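Local coordinates for protein hepatocyte growth factor-regulated tyrosine kinase substrate (Drosophila melanogaster, PDB 1DVP) that binds ubiquitin and phosphatidylinositol, is essential for endosome membrane invagination and multivesicular body formation, and promotes degradation of active tyrosine kinase receptors, at residues A[3-6]-A[7-11]. Sequence-based numbering, arbitrary orientation.
Sequences RSSF and CKNLE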
ATOM      1  N   ARG A   3     -22.745  31.715   2.740  1.00 53.03           N
ATOM      2  CA  ARG A   3     -22.210  32.387   1.575  1.00 52.08           C
ATOM      3  C   ARG A   3     -20.963  31.672   1.095  1.00 51.11           C
ATOM      4  O   ARG A   3     -21.010  31.006   0.055  1.00 51.18           O
ATOM      5  CB  ARG A   3     -21.917  33.851   1.879  1.00 52.54           C
ATOM      6  CG  ARG A   3     -22.792  34.801   1.047  1.00 53.04           C
ATOM      7  CD  ARG A   3     -22.386  34.790  -0.441  1.00 53.40           C
ATOM      8  NE  ARG A   3     -23.534  34.619  -1.333  1.00 53.65           N
ATOM      9  CZ  ARG A   3     -23.483  34.712  -2.662  1.00 53.83           C
ATOM     10  NH1 ARG A   3     -22.332  34.980  -3.282  1.00 53.88           N
ATOM     11  NH2 ARG A   3     -24.591  34.533  -3.384  1.00 53.96           N
ATOM     12  N   SER A   4     -19.861  31.786   1.839  1.00 49.62           N
ATOM     13  CA  SER A   4     -18.642  31.113   1.429  1.00 48.10           C
ATOM     14  C   SER A   4     -18.680  29.637   1.802  1.00 46.99           C
ATOM     15  O   SER A   4     -19.196  29.247   2.856  1.00 46.83           O
ATOM     16  CB  SER A   4     -17.411  31.760   2.053  1.00 48.30           C
ATOM     17  OG  SER A   4     -17.207  31.320   3.384  1.00 48.59           O
ATOM     18  N   SER A   5     -18.151  28.825   0.899  1.00 45.40           N
ATOM     19  CA  SER A   5     -18.065  27.387   1.070  1.00 43.94           C
ATOM     20  C   SER A   5     -17.396  27.093   2.418  1.00 42.99           C
ATOM     21  O   SER A   5     -17.828  26.217   3.148  1.00 42.88           O
ATOM     22  CB  SER A   5     -17.251  26.786  -0.097  1.00 44.01           C
ATOM     23  OG  SER A   5     -16.983  25.419   0.109  1.00 43.36           O
ATOM     24  N   PHE A   6     -16.339  27.829   2.734  1.00 41.82           N
ATOM     25  CA  PHE A   6     -15.658  27.672   4.003  1.00 40.77           C
ATOM     26  C   PHE A   6     -16.642  27.740   5.201  1.00 40.19           C
ATOM     27  O   PHE A   6     -16.639  26.857   6.055  1.00 39.88           O
ATOM     28  CB  PHE A   6     -14.580  28.745   4.166  1.00 40.46           C
ATOM     29  CG  PHE A   6     -14.067  28.883   5.570  1.00 40.28           C
ATOM     30  CD1 PHE A   6     -13.246  27.912   6.130  1.00 40.16           C
ATOM     31  CD2 PHE A   6     -14.445  29.976   6.361  1.00 40.35           C
ATOM     32  CE1 PHE A   6     -12.817  28.018   7.448  1.00 40.04           C
ATOM     33  CE2 PHE A   6     -14.015  30.091   7.690  1.00 40.34           C
ATOM     34  CZ  PHE A   6     -13.205  29.113   8.235  1.00 40.10           C
ATOM     35  N   CYS A   7     -17.473  28.788   5.252  1.00 39.44           N
ATOM     36  CA  CYS A   7     -18.406  28.930   6.350  1.00 38.87           C
ATOM     37  C   CYS A   7     -19.386  27.757   6.441  1.00 37.95           C
ATOM     38  O   CYS A   7     -19.718  27.310   7.531  1.00 37.75           O
ATOM     39  CB  CYS A   7     -19.122  30.291   6.282  1.00 39.38           C
ATOM     40  SG  CYS A   7     -18.071  31.630   6.996  1.00 41.51           S
ATOM     41  N   LYS A   8     -19.814  27.223   5.313  1.00 36.67           N
ATOM     42  CA  LYS A   8     -20.725  26.092   5.372  1.00 35.63           C
ATOM     43  C   LYS A   8     -19.984  24.862   5.928  1.00 34.80           C
ATOM     44  O   LYS A   8     -20.558  24.045   6.645  1.00 34.59           O
ATOM     45  CB  LYS A   8     -21.300  25.778   3.981  1.00 35.97           C
ATOM     46  CG  LYS A   8     -22.055  24.432   3.896  1.00 36.44           C
ATOM     47  CD  LYS A   8     -23.588  24.617   3.797  1.00 36.89           C
ATOM     48  CE  LYS A   8     -24.345  23.318   4.067  1.00 36.96           C
ATOM     49  NZ  LYS A   8     -23.764  22.181   3.293  1.00 37.03           N
ATOM     50  N   ASN A   9     -18.710  24.720   5.577  1.00 33.59           N
ATOM     51  CA  ASN A   9     -17.952  23.587   6.074  1.00 32.49           C
ATOM     52  C   ASN A   9     -17.702  23.757   7.582  1.00 31.73           C
ATOM     53  O   ASN A   9     -17.743  22.796   8.316  1.00 31.25           O
ATOM     54  CB  ASN A   9     -16.620  23.424   5.296  1.00 32.29           C
ATOM     55  CG  ASN A   9     -16.822  23.035   3.820  1.00 32.33           C
ATOM     56  OD1 ASN A   9     -17.674  22.218   3.476  1.00 32.25           O
ATOM     57  ND2 ASN A   9     -16.008  23.624   2.944  1.00 32.53           N
ATOM     58  N   LEU A  10     -17.453  24.980   8.045  1.00 31.07           N
ATOM     59  CA  LEU A  10     -17.215  25.190   9.474  1.00 30.78           C
ATOM     60  C   LEU A  10     -18.525  24.929  10.266  1.00 30.72           C
ATOM     61  O   LEU A  10     -18.507  24.297  11.332  1.00 30.34           O
ATOM     62  CB  LEU A  10     -16.683  26.604   9.734  1.00 30.23           C
ATOM     63  CG  LEU A  10     -16.211  26.979  11.142  1.00 30.23           C
ATOM     64  CD1 LEU A  10     -14.953  26.130  11.583  1.00 30.23           C
ATOM     65  CD2 LEU A  10     -15.873  28.466  11.155  1.00 29.72           C
ATOM     66  N   GLU A  11     -19.650  25.411   9.737  1.00 30.77           N
ATOM     67  CA  GLU A  11     -20.941  25.140  10.378  1.00 31.36           C
ATOM     68  C   GLU A  11     -21.078  23.619  10.521  1.00 31.29           C
ATOM     69  O   GLU A  11     -21.339  23.113  11.599  1.00 31.27           O
ATOM     70  CB  GLU A  11     -22.107  25.647   9.522  1.00 31.85           C
ATOM     71  CG  GLU A  11     -22.299  27.117   9.534  1.00 33.02           C
ATOM     72  CD  GLU A  11     -22.851  27.648  10.837  1.00 33.81           C
ATOM     73  OE1 GLU A  11     -22.995  28.891  10.940  1.00 34.40           O
ATOM     74  OE2 GLU A  11     -23.133  26.850  11.751  1.00 34.13           O
TER
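S4 O, S5 O and F6 O accept from K8 N, N9 N and L10 N in turn, the i to i+4 bonds that open helix 5-14, the first helix of the VHS domain superhelix. S4 is the N-cap. Its OG takes the backbone N-H of C7 at 3.2 Å, and the bond is nearly straight, with an angle of 164° at the hydrogen. OG stands between the backbone N and the carbonyl carbon of S4 (chi1 81°), which places it toward the N-H of C7 at the helix start. With an alanine here the hydroxyl is gone, and C7 N is likely to lose its capping acceptor, leaving the first turn less firmly held.

C7 lies beside the cap. Its CB is 3.6 Å from S4 OG. Its SG lies between the cap and the ring, 3.7 Å from S4 OG and 4.0 Å from F6 CD2. It sits 5.2 Å from the centre of the F6 ring, an oblique sulfur-aromatic contact. F6 and L10 are one turn apart. In both, CG swings away from the backbone N, which lays the ring and the isobutyl group side by side, pointing the same way. This apolar edge faces helix 40-51, where both residues meet A46. F6 also touches I29 of helix 23-34.

S5 and N9 form a polar pair on the same helix. S5 OG and N9 ND2 are 3.5 Å apart, but their stronger partner is E32 of helix 23-34. S5 OG bonds to E32 OE2 and N9 ND2 to E32 OE1, so one carboxylate joins the first two turns of helix 5-14 to helix 23-34. Along the apolar edge, F6 CZ meets the methyl L10 CD2 at 4.0 Å.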